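PDB 4ESY: CBS domain containing membrane protein from Sphaerobacter thermophilus, which is of unknown function but carries, in this C-terminal part, a pair of CBS domains, modules that in many proteins bind adenine nucleotides and regulate their hosts. Local coordinates for residues Pro114-Ala119 against His137-Val142. Residues are numbered along the deposited sequence; the frame is centred on the assembly and turned at random.
Sequences PVVTAA and HRIPVV
In the second CBS domain of the chain, segment 114-119, between helices 107-110 and 124-134, turns at V115, and residues 116-119 then run extended beside 140-142 of strand 138-143, joined by a single parallel bridge, A118 with V141. Two nearly straight hydrogen bonds make it: A118 N donates to P140 O (2.9 Å, N-H...O 171°), and A118 O accepts from V142 N (2.8 Å), each donor lying almost on the C=O axis. V141 CA adds a CA-H...O contact to the same A118 O at 3.3 Å. With helix 124-134 between the partners, the path corresponds to the beta-alpha-beta crossover of the CBS fold, although 114-119 forms only a lone bridge; strand 146-152 flanks 138-143 on its other edge. I139 touches I127 and Q130 of that helix. Its CG1, beside the backbone N (chi1 -67°), and its CD1 reach V116 CG1, each at 3.7 Å, the two side chains crossing obliquely, while CG2 lies 3.7 Å from V116 O and more loosely beside A118 CB. An alanine here removes CG1, CG2 and CD1 and would probably loosen the packing against V116, A118 and the helix. P140, lacking an N-H, sets CD 3.4 Å from V116 O. P114 CB meets its CG at 3.7 Å, the two side chains crossing at about a right angle, and T117 CG2 meets the same CG. L61 and I64 of the first CBS domain also touch P140.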
loop_
_atom_site.group_PDB
_atom_site.type_symbol
_atom_site.label_atom_id
_atom_site.label_comp_id
_atom_site.label_asym_id
_atom_site.label_seq_id
_atom_site.Cartn_x
_atom_site.Cartn_y
_atom_site.Cartn_z
ATOM N N PRO B 114 -3.877 3.843 17.947
ATOM C CA PRO B 114 -4.528 2.679 17.320
ATOM C C PRO B 114 -5.787 2.308 18.107
ATOM O O PRO B 114 -5.746 2.224 19.338
ATOM C CB PRO B 114 -3.474 1.578 17.449
ATOM C CG PRO B 114 -2.718 1.950 18.750
ATOM C CD PRO B 114 -2.754 3.474 18.831
ATOM N N VAL B 115 -6.898 2.118 17.406
ATOM C CA VAL B 115 -8.135 1.751 18.075
ATOM C C VAL B 115 -8.041 0.309 18.563
ATOM O O VAL B 115 -8.563 -0.032 19.624
ATOM C CB VAL B 115 -9.377 1.947 17.168
ATOM C CG1 VAL B 115 -9.688 3.438 17.004
ATOM C CG2 VAL B 115 -9.168 1.291 15.809
ATOM N N VAL B 116 -7.354 -0.543 17.805
ATOM C CA VAL B 116 -7.206 -1.919 18.246
ATOM C C VAL B 116 -5.797 -2.447 18.069
ATOM O O VAL B 116 -5.062 -2.025 17.164
ATOM C CB VAL B 116 -8.230 -2.848 17.543
ATOM C CG1 VAL B 116 -7.701 -3.314 16.206
ATOM C CG2 VAL B 116 -8.565 -4.033 18.440
ATOM N N THR B 117 -5.392 -3.342 18.955
ATOM C CA THR B 117 -4.129 -4.031 18.747
ATOM C C THR B 117 -4.336 -5.557 18.718
ATOM O O THR B 117 -5.353 -6.081 19.209
ATOM C CB THR B 117 -3.084 -3.667 19.826
ATOM O OG1 THR B 117 -3.468 -4.265 21.069
ATOM C CG2 THR B 117 -2.977 -2.156 20.012
ATOM N N ALA B 118 -3.372 -6.277 18.162
ATOM C CA ALA B 118 -3.409 -7.740 18.188
ATOM C C ALA B 118 -2.193 -8.318 18.920
ATOM O O ALA B 118 -1.190 -7.611 19.141
ATOM C CB ALA B 118 -3.479 -8.285 16.760
ATOM N N ALA B 119 -2.294 -9.593 19.297
ATOM C CA ALA B 119 -1.172 -10.365 19.847
ATOM C C ALA B 119 -0.733 -11.390 18.794
ATOM O O ALA B 119 -1.536 -11.794 17.961
ATOM C CB ALA B 119 -1.585 -11.054 21.163
ATOM N N HIS B 137 -7.370 0.162 8.374
ATOM C CA HIS B 137 -6.425 -0.339 7.378
ATOM C C HIS B 137 -5.128 -0.911 7.948
ATOM O O HIS B 137 -4.327 -1.511 7.200
ATOM C CB HIS B 137 -6.087 0.749 6.370
ATOM C CG HIS B 137 -7.272 1.232 5.590
ATOM N ND1 HIS B 137 -7.805 0.523 4.530
ATOM C CD2 HIS B 137 -8.039 2.339 5.730
ATOM C CE1 HIS B 137 -8.843 1.181 4.046
ATOM N NE2 HIS B 137 -9.004 2.288 4.754
ATOM N N ARG B 138 -4.921 -0.738 9.252
ATOM C CA ARG B 138 -3.659 -1.135 9.873
ATOM C C ARG B 138 -3.909 -1.526 11.306
ATOM O O ARG B 138 -4.609 -0.811 12.000
ATOM C CB ARG B 138 -2.720 0.065 9.942
ATOM C CG ARG B 138 -1.754 0.181 8.808
ATOM C CD ARG B 138 -1.015 1.508 8.912
ATOM N NE ARG B 138 -1.844 2.625 8.498
ATOM C CZ ARG B 138 -1.883 3.098 7.255
ATOM N NH1 ARG B 138 -1.137 2.538 6.308
ATOM N NH2 ARG B 138 -2.662 4.132 6.962
ATOM N N ILE B 139 -3.282 -2.606 11.769
ATOM C CA ILE B 139 -3.382 -2.990 13.173
ATOM C C ILE B 139 -2.022 -3.410 13.680
ATOM O O ILE B 139 -1.438 -4.351 13.127
ATOM C CB ILE B 139 -4.344 -4.182 13.353
ATOM C CG1 ILE B 139 -5.782 -3.741 13.024
ATOM C CG2 ILE B 139 -4.255 -4.749 14.804
ATOM C CD1 ILE B 139 -6.806 -4.892 12.925
ATOM N N PRO B 140 -1.547 -2.768 14.757
ATOM C CA PRO B 140 -0.279 -3.104 15.403
ATOM C C PRO B 140 -0.338 -4.460 16.148
ATOM O O PRO B 140 -1.360 -4.827 16.716
ATOM C CB PRO B 140 -0.030 -1.915 16.367
ATOM C CG PRO B 140 -1.379 -1.374 16.664
ATOM C CD PRO B 140 -2.225 -1.634 15.420
ATOM N N VAL B 141 0.748 -5.218 16.073
ATOM C CA VAL B 141 0.860 -6.487 16.786
ATOM C C VAL B 141 1.839 -6.250 17.921
ATOM O O VAL B 141 2.921 -5.708 17.725
ATOM C CB VAL B 141 1.317 -7.638 15.864
ATOM C CG1 VAL B 141 1.249 -8.975 16.594
ATOM C CG2 VAL B 141 0.437 -7.690 14.609
ATOM N N VAL B 142 1.415 -6.622 19.121
ATOM C CA VAL B 142 2.161 -6.387 20.333
ATOM C C VAL B 142 2.339 -7.692 21.065
ATOM O O VAL B 142 1.396 -8.467 21.186
ATOM C CB VAL B 142 1.391 -5.411 21.218
ATOM C CG1 VAL B 142 2.027 -5.309 22.591
ATOM C CG2 VAL B 142 1.346 -4.067 20.538
#